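Local coordinates for SIRV coat protein (Sulfolobus islandicus rudivirus 1 variant YNP, PDB 3F2E), which forms, as the coat protein, the shell of a rod-shaped archaeal virus, probably packing around its double-stranded DNA, with a C-terminal domain folded as a four-helix bundle, at residues A17-Y22 and P71-A76; R29-G34 and F67-T72; Q33-K38 and G58-Y63. All coordinates share one frame; numbering follows the deposited sequence. Where two conformers were deposited one is given.

Interaction 1 (A17-Y22 and P71-A76); sequences AVLSQY and PTVLDA
Y22 and V73 meet as a flat ring against a methyl branch. The CG2 of V73 sits over one face of the phenol, 4.0 Å from the ring centroid and 19° off the ring normal, a CH-pi contact displaced toward the CG–CD2 side of the rim. V73 carries CG1 anti to its backbone N (chi1 -179°), which divides its work: CG2 serves the tyrosine, while CG1 turns to the CG1 of V18 at 4.2 Å and, more loosely, to L19 CD2. At the far end of the ring, T72 crosses the tyrosine at about a right angle, and its CG2 lies 3.4 Å from Y22 OH. These side chains line the seam between two helices of a four-helix bundle; the two short segments run roughly antiparallel, at 145°, and their axes approach to 10.2 Å. The backbones come nearest at V18 and A76, where the small alanine CB is met by V18 CG1 at 3.7 Å. V18 CG2 points instead at the carbonyl O of A76, and the same valine reaches on to V77 and I80 of helix 71-82.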
ATOM      1  N   ALA A  17     -10.541   2.563  -4.204  1.00 14.65           N
ATOM      2  CA  ALA A  17     -11.525   2.749  -3.130  1.00 15.18           C
ATOM      3  C   ALA A  17     -10.961   3.661  -2.040  1.00 15.88           C
ATOM      4  O   ALA A  17     -11.649   4.560  -1.548  1.00 15.55           O
ATOM      5  CB  ALA A  17     -11.963   1.413  -2.542  1.00 17.77           C
ATOM      6  N   VAL A  18      -9.699   3.438  -1.672  1.00 14.50           N
ATOM      7  CA  VAL A  18      -9.046   4.296  -0.681  1.00 12.00           C
ATOM      8  C   VAL A  18      -8.843   5.722  -1.208  1.00 13.46           C
ATOM      9  O   VAL A  18      -9.079   6.702  -0.493  1.00 14.20           O
ATOM     10  CB  VAL A  18      -7.699   3.691  -0.202  1.00 11.67           C
ATOM     11  CG1 VAL A  18      -6.978   4.658   0.724  1.00 15.80           C
ATOM     12  CG2 VAL A  18      -7.946   2.354   0.499  1.00 14.67           C
ATOM     13  N   LEU A  19      -8.406   5.847  -2.461  1.00 13.73           N
ATOM     14  CA  LEU A  19      -8.195   7.167  -3.039  1.00 13.17           C
ATOM     15  C   LEU A  19      -9.497   7.980  -3.058  1.00 14.17           C
ATOM     16  O   LEU A  19      -9.483   9.199  -2.858  1.00 15.44           O
ATOM     17  CB  LEU A  19      -7.550   7.066  -4.426  1.00 16.17           C
ATOM     18  CG  LEU A  19      -6.167   6.396  -4.420  1.00 14.87           C
ATOM     19  CD1 LEU A  19      -5.554   6.373  -5.822  1.00 18.03           C
ATOM     20  CD2 LEU A  19      -5.219   7.073  -3.432  1.00 19.68           C
ATOM     21  N   SER A  20     -10.618   7.295  -3.269  0.52 14.00           N
ATOM     22  CA  SER A  20     -11.927   7.945  -3.245  0.52 15.86           C
ATOM     23  C   SER A  20     -12.246   8.521  -1.866  0.52 15.01           C
ATOM     24  O   SER A  20     -12.708   9.659  -1.747  0.52 15.00           O
ATOM     25  CB  SER A  20     -13.019   6.961  -3.664  0.52 15.59           C
ATOM     26  OG  SER A  20     -12.978   6.716  -5.059  0.52 24.57           O
ATOM     27  N   GLN A  21     -12.007   7.728  -0.826  0.52 13.65           N
ATOM     28  CA  GLN A  21     -12.234   8.172   0.544  0.52 14.86           C
ATOM     29  C   GLN A  21     -11.456   9.450   0.853  0.52 14.08           C
ATOM     30  O   GLN A  21     -11.944  10.322   1.575  0.52 14.96           O
ATOM     31  CB  GLN A  21     -11.838   7.075   1.534  0.52 16.06           C
ATOM     32  CG  GLN A  21     -12.600   5.767   1.372  0.52 13.80           C
ATOM     33  CD  GLN A  21     -12.002   4.657   2.215  0.52 21.26           C
ATOM     34  OE1 GLN A  21     -11.142   4.890   3.072  0.52 26.59           O
ATOM     35  NE2 GLN A  21     -12.467   3.435   1.984  0.52 25.71           N
ATOM     36  N   TYR A  22     -10.248   9.558   0.305  1.00 13.84           N
ATOM     37  CA  TYR A  22      -9.371  10.686   0.619  1.00 13.90           C
ATOM     38  C   TYR A  22      -9.403  11.810  -0.416  1.00 13.29           C
ATOM     39  O   TYR A  22      -8.732  12.837  -0.252  1.00 13.45           O
ATOM     40  CB  TYR A  22      -7.926  10.195   0.864  1.00 14.19           C
ATOM     41  CG  TYR A  22      -7.786   9.497   2.203  1.00 12.84           C
ATOM     42  CD1 TYR A  22      -8.097   8.147   2.347  1.00 15.91           C
ATOM     43  CD2 TYR A  22      -7.398  10.204   3.337  1.00 17.05           C
ATOM     44  CE1 TYR A  22      -8.001   7.517   3.586  1.00 17.85           C
ATOM     45  CE2 TYR A  22      -7.302   9.587   4.572  1.00 16.26           C
ATOM     46  CZ  TYR A  22      -7.604   8.246   4.691  1.00 17.67           C
ATOM     47  OH  TYR A  22      -7.507   7.641   5.927  1.00 20.49           O
ATOM     48  N   PRO A  71       1.234   9.320   5.000  1.00 15.40           N
ATOM     49  CA  PRO A  71       1.351   8.081   5.789  1.00 14.82           C
ATOM     50  C   PRO A  71       0.001   7.453   6.127  1.00 15.38           C
ATOM     51  O   PRO A  71      -0.121   6.220   6.162  1.00 16.97           O
ATOM     52  CB  PRO A  71       2.053   8.537   7.079  1.00 18.02           C
ATOM     53  CG  PRO A  71       2.688   9.847   6.743  1.00 25.38           C
ATOM     54  CD  PRO A  71       1.837  10.479   5.683  1.00 19.82           C
ATOM     55  N   THR A  72      -1.005   8.285   6.384  1.00 15.82           N
ATOM     56  CA  THR A  72      -2.333   7.778   6.711  1.00 14.86           C
ATOM     57  C   THR A  72      -2.921   7.013   5.525  1.00 15.12           C
ATOM     58  O   THR A  72      -3.520   5.948   5.692  1.00 15.52           O
ATOM     59  CB  THR A  72      -3.281   8.917   7.129  1.00 18.83           C
ATOM     60  OG1 THR A  72      -2.694   9.642   8.218  1.00 20.65           O
ATOM     61  CG2 THR A  72      -4.637   8.357   7.559  1.00 16.80           C
ATOM     62  N   VAL A  73      -2.723   7.554   4.324  1.00 13.69           N
ATOM     63  CA  VAL A  73      -3.192   6.895   3.112  1.00 15.29           C
ATOM     64  C   VAL A  73      -2.427   5.592   2.848  1.00 14.27           C
ATOM     65  O   VAL A  73      -3.025   4.601   2.442  1.00 14.19           O
ATOM     66  CB  VAL A  73      -3.122   7.827   1.888  1.00 14.73           C
ATOM     67  CG1 VAL A  73      -3.640   7.125   0.637  1.00 14.03           C
ATOM     68  CG2 VAL A  73      -3.921   9.106   2.158  1.00 15.93           C
ATOM     69  N   LEU A  74      -1.113   5.590   3.076  1.00 14.38           N
ATOM     70  CA  LEU A  74      -0.344   4.352   2.907  1.00 12.75           C
ATOM     71  C   LEU A  74      -0.829   3.253   3.850  1.00 14.61           C
ATOM     72  O   LEU A  74      -0.922   2.095   3.446  1.00 14.58           O
ATOM     73  CB  LEU A  74       1.155   4.581   3.107  1.00 12.99           C
ATOM     74  CG  LEU A  74       1.874   5.484   2.099  1.00 13.48           C
ATOM     75  CD1 LEU A  74       3.337   5.603   2.490  1.00 15.94           C
ATOM     76  CD2 LEU A  74       1.746   4.962   0.669  1.00 14.80           C
ATOM     77  N   ASP A  75      -1.130   3.611   5.099  1.00 14.58           N
ATOM     78  CA  ASP A  75      -1.705   2.650   6.045  1.00 13.57           C
ATOM     79  C   ASP A  75      -3.040   2.102   5.531  1.00 15.67           C
ATOM     80  O   ASP A  75      -3.299   0.901   5.588  1.00 14.41           O
ATOM     81  CB  ASP A  75      -1.913   3.285   7.425  1.00 14.42           C
ATOM     82  CG  ASP A  75      -0.617   3.467   8.192  1.00 23.10           C
ATOM     83  OD1 ASP A  75       0.438   2.970   7.736  1.00 16.22           O
ATOM     84  OD2 ASP A  75      -0.659   4.110   9.265  1.00 22.49           O
ATOM     85  N   ALA A  76      -3.890   2.995   5.031  1.00 13.58           N
ATOM     86  CA  ALA A  76      -5.198   2.588   4.515  1.00 14.90           C
ATOM     87  C   ALA A  76      -5.092   1.641   3.313  1.00 14.59           C
ATOM     88  O   ALA A  76      -5.854   0.677   3.197  1.00 15.90           O
ATOM     89  CB  ALA A  76      -6.027   3.816   4.162  1.00 15.84           C
TER

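Interaction 2 (R29-G34 and F67-T72); sequences RAIYQG and FNANPT
Y32 reaches across from helix 29-46 to A69 and N70, in the link that joins helix 50-67 to helix 71-82. Its path starts among apolar neighbours: CB lies 3.8 Å from L19 CD2 of helix 9-22, and farther out CD1 packs on L74 CD2. With chi1 at -57°, CG is anti to the carbonyl carbon, and the ring leaves the helix in the direction of the link. CE1 is flanked by V73 CG1 and, across the contact, by A69 CB at 4.2 Å. At the tip, OH accepts a hydrogen bond from the backbone N of N70, 2.9 Å long and almost straight at 171°, with the donor at the ring edge and in its plane. The CB of N70 rests 3.4 Å from the same oxygen.

Beside the tyrosine, I31 makes the apolar half of the contact. It slides past F67 in the opposite direction, with CD1 4.0 Å from F67 CB, and its CG2 touches A69 CB at 4.2 Å.

The chain turns sharply here. N68 leaves the preceding helix with positive phi, and N70 then takes the N-cap position of helix 71-82, its OD1 accepting a weak capping bond from T72 N. N70 thus has two roles: its side chain caps its own helix, while its main-chain N-H is satisfied by a phenol oxygen from another helix. One directional bond, ending a largely apolar tyrosine, therefore ties the start of helix 71-82 to helix 29-46.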
ATOM      1  N   ARG A  29      -2.290   9.989  -7.819  1.00 15.82           N
ATOM      2  CA  ARG A  29      -2.881   8.654  -7.706  1.00 16.34           C
ATOM      3  C   ARG A  29      -1.838   7.578  -7.990  1.00 18.90           C
ATOM      4  O   ARG A  29      -1.861   6.498  -7.386  1.00 17.91           O
ATOM      5  CB  ARG A  29      -4.054   8.483  -8.671  1.00 18.12           C
ATOM      6  CG  ARG A  29      -5.281   9.318  -8.330  1.00 17.72           C
ATOM      7  CD  ARG A  29      -6.350   9.159  -9.409  1.00 21.30           C
ATOM      8  NE  ARG A  29      -6.869   7.795  -9.479  1.00 23.86           N
ATOM      9  CZ  ARG A  29      -7.870   7.338  -8.729  1.00 28.94           C
ATOM     10  NH1 ARG A  29      -8.449   8.140  -7.846  1.00 24.47           N
ATOM     11  NH2 ARG A  29      -8.291   6.081  -8.861  1.00 26.90           N
ATOM     12  N   ALA A  30      -0.936   7.882  -8.921  1.00 18.90           N
ATOM     13  CA  ALA A  30       0.068   6.925  -9.373  1.00 20.59           C
ATOM     14  C   ALA A  30       0.997   6.484  -8.252  1.00 17.68           C
ATOM     15  O   ALA A  30       1.454   5.339  -8.242  1.00 19.61           O
ATOM     16  CB  ALA A  30       0.878   7.507 -10.542  1.00 23.33           C
ATOM     17  N   ILE A  31       1.279   7.390  -7.319  1.00 18.96           N
ATOM     18  CA  ILE A  31       2.104   7.073  -6.151  1.00 21.93           C
ATOM     19  C   ILE A  31       1.498   5.897  -5.385  1.00 19.41           C
ATOM     20  O   ILE A  31       2.179   4.926  -5.034  1.00 16.52           O
ATOM     21  CB  ILE A  31       2.192   8.277  -5.181  1.00 22.10           C
ATOM     22  CG1 ILE A  31       2.813   9.496  -5.868  1.00 24.97           C
ATOM     23  CG2 ILE A  31       2.982   7.911  -3.929  1.00 23.80           C
ATOM     24  CD1 ILE A  31       2.750  10.756  -5.014  1.00 31.75           C
ATOM     25  N   TYR A  32       0.198   5.989  -5.137  1.00 16.14           N
ATOM     26  CA  TYR A  32      -0.475   5.005  -4.303  1.00 14.74           C
ATOM     27  C   TYR A  32      -0.769   3.698  -5.047  1.00 15.91           C
ATOM     28  O   TYR A  32      -0.723   2.620  -4.452  1.00 16.62           O
ATOM     29  CB  TYR A  32      -1.731   5.624  -3.669  1.00 14.37           C
ATOM     30  CG  TYR A  32      -1.376   6.859  -2.864  1.00 12.43           C
ATOM     31  CD1 TYR A  32      -0.806   6.743  -1.597  1.00 15.84           C
ATOM     32  CD2 TYR A  32      -1.557   8.138  -3.387  1.00 15.31           C
ATOM     33  CE1 TYR A  32      -0.441   7.867  -0.866  1.00 16.16           C
ATOM     34  CE2 TYR A  32      -1.202   9.270  -2.659  1.00 15.37           C
ATOM     35  CZ  TYR A  32      -0.648   9.125  -1.397  1.00 16.88           C
ATOM     36  OH  TYR A  32      -0.286  10.242  -0.665  1.00 17.54           O
ATOM     37  N   GLN A  33      -1.053   3.791  -6.344  0.93 14.34           N
ATOM     38  CA  GLN A  33      -1.225   2.594  -7.159  0.91 14.32           C
ATOM     39  C   GLN A  33       0.086   1.803  -7.218  0.84 12.20           C
ATOM     40  O   GLN A  33       0.076   0.576  -7.129  1.00 17.16           O
ATOM     41  CB  GLN A  33      -1.717   2.942  -8.568  1.00 18.60           C
ATOM     42  CG  GLN A  33      -3.152   3.471  -8.618  1.00 16.19           C
ATOM     43  CD  GLN A  33      -4.209   2.399  -8.357  0.77 12.96           C
ATOM     44  OE1 GLN A  33      -3.895   1.239  -8.069  0.92 16.82           O
ATOM     45  NE2 GLN A  33      -5.482   2.790  -8.465  1.00 17.67           N
ATOM     46  N   GLY A  34       1.204   2.512  -7.350  1.00 15.27           N
ATOM     47  CA  GLY A  34       2.513   1.869  -7.373  1.00 17.38           C
ATOM     48  C   GLY A  34       2.867   1.199  -6.054  1.00 16.20           C
ATOM     49  O   GLY A  34       3.301   0.040  -6.024  1.00 16.24           O
ATOM     50  N   PHE A  67       8.462  10.615  -2.338  1.00 17.42           N
ATOM     51  CA  PHE A  67       7.306  11.173  -3.045  1.00 19.42           C
ATOM     52  C   PHE A  67       6.371  11.985  -2.149  1.00 19.99           C
ATOM     53  O   PHE A  67       5.283  12.387  -2.582  1.00 20.09           O
ATOM     54  CB  PHE A  67       6.496  10.060  -3.721  1.00 19.06           C
ATOM     55  CG  PHE A  67       7.331   9.054  -4.472  1.00 21.32           C
ATOM     56  CD1 PHE A  67       8.074   9.428  -5.582  1.00 27.03           C
ATOM     57  CD2 PHE A  67       7.349   7.723  -4.081  1.00 19.87           C
ATOM     58  CE1 PHE A  67       8.832   8.496  -6.278  1.00 31.50           C
ATOM     59  CE2 PHE A  67       8.100   6.788  -4.772  1.00 22.46           C
ATOM     60  CZ  PHE A  67       8.844   7.171  -5.871  1.00 23.96           C
ATOM     61  N   ASN A  68       6.785  12.226  -0.910  1.00 16.99           N
ATOM     62  CA  ASN A  68       5.927  12.896   0.063  1.00 21.11           C
ATOM     63  C   ASN A  68       4.566  12.205   0.180  1.00 22.81           C
ATOM     64  O   ASN A  68       3.532  12.865   0.297  1.00 19.52           O
ATOM     65  CB  ASN A  68       5.731  14.371  -0.303  1.00 20.15           C
ATOM     66  CG  ASN A  68       5.170  15.189   0.847  1.00 35.38           C
ATOM     67  OD1 ASN A  68       5.396  14.877   2.019  1.00 35.51           O
ATOM     68  ND2 ASN A  68       4.435  16.248   0.517  1.00 44.12           N
ATOM     69  N   ALA A  69       4.564  10.879   0.136  1.00 17.47           N
ATOM     70  CA  ALA A  69       3.322  10.129   0.307  1.00 15.74           C
ATOM     71  C   ALA A  69       2.711  10.401   1.684  1.00 14.14           C
ATOM     72  O   ALA A  69       3.423  10.604   2.668  1.00 18.90           O
ATOM     73  CB  ALA A  69       3.570   8.627   0.117  1.00 15.82           C
ATOM     74  N   ASN A  70       1.384  10.409   1.738  1.00 14.53           N
ATOM     75  CA  ASN A  70       0.657  10.618   2.983  1.00 15.64           C
ATOM     76  C   ASN A  70       0.641   9.314   3.793  1.00 15.84           C
ATOM     77  O   ASN A  70       0.110   8.309   3.328  1.00 15.12           O
ATOM     78  CB  ASN A  70      -0.769  11.065   2.634  1.00 19.20           C
ATOM     79  CG  ASN A  70      -1.623  11.361   3.860  1.00 23.42           C
ATOM     80  OD1 ASN A  70      -1.608  10.618   4.839  1.00 23.02           O
ATOM     81  ND2 ASN A  70      -2.397  12.445   3.794  1.00 22.06           N
ATOM     82  N   PRO A  71       1.234   9.320   5.000  1.00 15.40           N
ATOM     83  CA  PRO A  71       1.351   8.081   5.789  1.00 14.82           C
ATOM     84  C   PRO A  71       0.001   7.453   6.127  1.00 15.38           C
ATOM     85  O   PRO A  71      -0.121   6.220   6.162  1.00 16.97           O
ATOM     86  CB  PRO A  71       2.053   8.537   7.079  1.00 18.02           C
ATOM     87  CG  PRO A  71       2.688   9.847   6.743  1.00 25.38           C
ATOM     88  CD  PRO A  71       1.837  10.479   5.683  1.00 19.82           C
ATOM     89  N   THR A  72      -1.005   8.285   6.384  1.00 15.82           N
ATOM     90  CA  THR A  72      -2.333   7.778   6.711  1.00 14.86           C
ATOM     91  C   THR A  72      -2.921   7.013   5.525  1.00 15.12           C
ATOM     92  O   THR A  72      -3.520   5.948   5.692  1.00 15.52           O
ATOM     93  CB  THR A  72      -3.281   8.917   7.129  1.00 18.83           C
ATOM     94  OG1 THR A  72      -2.694   9.642   8.218  1.00 20.65           O
ATOM     95  CG2 THR A  72      -4.637   8.357   7.559  1.00 16.80           C
TER

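Interaction 3 (Q33-K38 and G58-Y63); sequences QGFGLK and GLKAYY
K60 NZ is gripped by two oxygens from beyond the contact, D75 OD1 in a salt bridge and P85 O in a hydrogen bond, while the stem of the same lysine lies against F35. The chain of K60 is extended beyond CG, and its CG meets F35 CZ at 3.9 Å before the ammonium departs toward those partners. F35, its CG anti to the backbone N (chi1 173°), carries its ring along the seam toward L74, V77 and T78 of helix 71-82. L59 CB touches its CE1 at 3.8 Å, and Y63 takes it in a T-shaped stack: the F35 edge is turned toward the Y63 face, centroids 5.5 Å apart and planes at 70°. F35 CB adds a CH-pi contact over a face of that same tyrosine, 4.0 Å from the centroid. K38 passes the Y63 ring at its edge and crosses the side chain at about a right angle, bringing CE to 3.3 Å from OH; its CB and CD meet the two methyls of L59.

The helices here are neighbours in the bundle; the two segments run antiparallel at 164°, their axes approaching to 10.9 Å. No hydrogen bond links the two segments, so aromatic and aliphatic packing holds them together. Both lysines lend their methylenes to that packing while their charged ends find partners beyond it, K60 NZ within the chain and K38 NZ at a citrate probably from the crystallisation liquor.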
ATOM      1  N   GLN A  33      -1.053   3.791  -6.344  0.93 14.34           N
ATOM      2  CA  GLN A  33      -1.225   2.594  -7.159  0.91 14.32           C
ATOM      3  C   GLN A  33       0.086   1.803  -7.218  0.84 12.20           C
ATOM      4  O   GLN A  33       0.076   0.576  -7.129  1.00 17.16           O
ATOM      5  CB  GLN A  33      -1.717   2.942  -8.568  1.00 18.60           C
ATOM      6  CG  GLN A  33      -3.152   3.471  -8.618  1.00 16.19           C
ATOM      7  CD  GLN A  33      -4.209   2.399  -8.357  0.77 12.96           C
ATOM      8  OE1 GLN A  33      -3.895   1.239  -8.069  0.92 16.82           O
ATOM      9  NE2 GLN A  33      -5.482   2.790  -8.465  1.00 17.67           N
ATOM     10  N   GLY A  34       1.204   2.512  -7.350  1.00 15.27           N
ATOM     11  CA  GLY A  34       2.513   1.869  -7.373  1.00 17.38           C
ATOM     12  C   GLY A  34       2.867   1.199  -6.054  1.00 16.20           C
ATOM     13  O   GLY A  34       3.301   0.040  -6.024  1.00 16.24           O
ATOM     14  N   PHE A  35       2.684   1.931  -4.961  1.00 14.22           N
ATOM     15  CA  PHE A  35       2.873   1.383  -3.620  1.00 14.09           C
ATOM     16  C   PHE A  35       2.008   0.141  -3.423  1.00 14.79           C
ATOM     17  O   PHE A  35       2.484  -0.896  -2.964  1.00 14.09           O
ATOM     18  CB  PHE A  35       2.523   2.442  -2.565  1.00 13.49           C
ATOM     19  CG  PHE A  35       2.519   1.922  -1.152  1.00 14.36           C
ATOM     20  CD1 PHE A  35       3.696   1.819  -0.432  1.00 15.64           C
ATOM     21  CD2 PHE A  35       1.322   1.560  -0.535  1.00 14.15           C
ATOM     22  CE1 PHE A  35       3.692   1.354   0.883  1.00 14.91           C
ATOM     23  CE2 PHE A  35       1.310   1.095   0.770  1.00 14.27           C
ATOM     24  CZ  PHE A  35       2.497   0.992   1.484  1.00 15.13           C
ATOM     25  N   GLY A  36       0.728   0.245  -3.774  1.00 14.16           N
ATOM     26  CA  GLY A  36      -0.192  -0.868  -3.601  1.00 16.22           C
ATOM     27  C   GLY A  36       0.222  -2.123  -4.354  1.00 16.88           C
ATOM     28  O   GLY A  36       0.150  -3.230  -3.818  1.00 17.68           O
ATOM     29  N   LEU A  37       0.655  -1.958  -5.601  1.00 14.54           N
ATOM     30  CA  LEU A  37       1.112  -3.096  -6.401  1.00 15.16           C
ATOM     31  C   LEU A  37       2.322  -3.780  -5.758  1.00 17.27           C
ATOM     32  O   LEU A  37       2.414  -5.017  -5.726  1.00 16.92           O
ATOM     33  CB  LEU A  37       1.442  -2.651  -7.826  1.00 20.23           C
ATOM     34  CG  LEU A  37       1.949  -3.759  -8.753  1.00 26.34           C
ATOM     35  CD1 LEU A  37       0.992  -4.947  -8.764  1.00 28.90           C
ATOM     36  CD2 LEU A  37       2.172  -3.224 -10.162  1.00 34.02           C
ATOM     37  N   LYS A  38       3.247  -2.979  -5.240  1.00 14.96           N
ATOM     38  CA  LYS A  38       4.424  -3.539  -4.572  1.00 13.47           C
ATOM     39  C   LYS A  38       4.047  -4.298  -3.294  1.00 14.13           C
ATOM     40  O   LYS A  38       4.605  -5.361  -3.002  1.00 15.65           O
ATOM     41  CB  LYS A  38       5.464  -2.449  -4.291  1.00 12.69           C
ATOM     42  CG  LYS A  38       6.126  -1.888  -5.551  1.00 16.44           C
ATOM     43  CD  LYS A  38       7.268  -0.941  -5.202  1.00 17.39           C
ATOM     44  CE  LYS A  38       7.849  -0.302  -6.449  1.00 25.03           C
ATOM     45  NZ  LYS A  38       8.381  -1.327  -7.389  1.00 30.30           N
ATOM     46  N   GLY A  58       9.594  -0.803   5.015  1.00 12.55           N
ATOM     47  CA  GLY A  58      10.585  -0.183   4.141  1.00 12.52           C
ATOM     48  C   GLY A  58       9.941   0.632   3.029  1.00 13.67           C
ATOM     49  O   GLY A  58      10.343   1.772   2.771  1.00 15.35           O
ATOM     50  N   LEU A  59       8.933   0.053   2.380  1.00 11.79           N
ATOM     51  CA  LEU A  59       8.228   0.741   1.296  1.00 11.47           C
ATOM     52  C   LEU A  59       7.549   2.011   1.810  1.00 14.59           C
ATOM     53  O   LEU A  59       7.581   3.047   1.146  1.00 12.88           O
ATOM     54  CB  LEU A  59       7.190  -0.182   0.643  1.00 13.78           C
ATOM     55  CG  LEU A  59       7.716  -1.350  -0.199  1.00 13.74           C
ATOM     56  CD1 LEU A  59       6.590  -2.295  -0.568  1.00 16.43           C
ATOM     57  CD2 LEU A  59       8.440  -0.839  -1.449  1.00 16.36           C
ATOM     58  N   LYS A  60       6.924   1.929   2.987  1.00 13.44           N
ATOM     59  CA  LYS A  60       6.262   3.102   3.573  1.00 11.22           C
ATOM     60  C   LYS A  60       7.262   4.240   3.746  1.00 14.06           C
ATOM     61  O   LYS A  60       7.044   5.362   3.274  1.00 14.25           O
ATOM     62  CB  LYS A  60       5.625   2.763   4.923  1.00 12.35           C
ATOM     63  CG  LYS A  60       4.316   1.973   4.833  1.00 13.00           C
ATOM     64  CD  LYS A  60       3.830   1.588   6.221  1.00 14.07           C
ATOM     65  CE  LYS A  60       2.460   0.924   6.187  1.00 14.29           C
ATOM     66  NZ  LYS A  60       2.082   0.469   7.571  1.00 13.04           N
ATOM     67  N   ALA A  61       8.371   3.942   4.419  1.00 13.14           N
ATOM     68  CA  ALA A  61       9.397   4.945   4.654  1.00 14.96           C
ATOM     69  C   ALA A  61       9.926   5.527   3.335  1.00 13.94           C
ATOM     70  O   ALA A  61      10.088   6.743   3.212  1.00 15.60           O
ATOM     71  CB  ALA A  61      10.534   4.350   5.484  1.00 15.56           C
ATOM     72  N   TYR A  62      10.187   4.663   2.356  1.00 14.54           N
ATOM     73  CA  TYR A  62      10.690   5.121   1.063  1.00 14.10           C
ATOM     74  C   TYR A  62       9.699   6.029   0.329  1.00 16.33           C
ATOM     75  O   TYR A  62      10.088   7.066  -0.212  1.00 16.83           O
ATOM     76  CB  TYR A  62      11.095   3.952   0.157  1.00 12.65           C
ATOM     77  CG  TYR A  62      11.834   4.434  -1.072  1.00 14.56           C
ATOM     78  CD1 TYR A  62      11.143   4.760  -2.241  1.00 17.25           C
ATOM     79  CD2 TYR A  62      13.216   4.588  -1.057  1.00 17.80           C
ATOM     80  CE1 TYR A  62      11.816   5.221  -3.367  1.00 21.82           C
ATOM     81  CE2 TYR A  62      13.900   5.055  -2.175  1.00 17.25           C
ATOM     82  CZ  TYR A  62      13.192   5.363  -3.327  1.00 24.06           C
ATOM     83  OH  TYR A  62      13.870   5.815  -4.441  1.00 27.77           O
ATOM     84  N   TYR A  63       8.426   5.639   0.307  1.00 13.46           N
ATOM     85  CA  TYR A  63       7.424   6.410  -0.424  1.00 14.10           C
ATOM     86  C   TYR A  63       7.167   7.764   0.242  1.00 18.50           C
ATOM     87  O   TYR A  63       6.954   8.774  -0.435  1.00 16.25           O
ATOM     88  CB  TYR A  63       6.133   5.599  -0.638  1.00 11.94           C
ATOM     89  CG  TYR A  63       6.174   4.731  -1.882  1.00 12.82           C
ATOM     90  CD1 TYR A  63       5.374   5.021  -2.986  1.00 15.38           C
ATOM     91  CD2 TYR A  63       7.034   3.640  -1.966  1.00 13.95           C
ATOM     92  CE1 TYR A  63       5.422   4.236  -4.131  1.00 17.31           C
ATOM     93  CE2 TYR A  63       7.085   2.852  -3.106  1.00 16.14           C
ATOM     94  CZ  TYR A  63       6.282   3.157  -4.185  1.00 18.38           C
ATOM     95  OH  TYR A  63       6.341   2.377  -5.319  1.00 18.96           O
TER

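How the interactions relate
The three contacts sample three pairings within one four-helix bundle. Interactions 2 and 3 start from overlapping parts of helix 29-46, sharing Q33 and G34, and their centres lie about 7 Å apart; interactions 1 and 2 share P71 and T72 at the start of helix 71-82, with centres about 9 Å apart. Interactions 1 and 3 stand farthest from each other, with centres about 13 Å apart. Along the chain the contacts enclose one another, 33-38 with 58-63 innermost and 17-22 with 71-76 outermost. A69 N lies 3.2 Å from Y63 O, a probable hydrogen bond that joins interactions 2 and 3. All four helices of this small domain are thereby brought into one continuous packed unit.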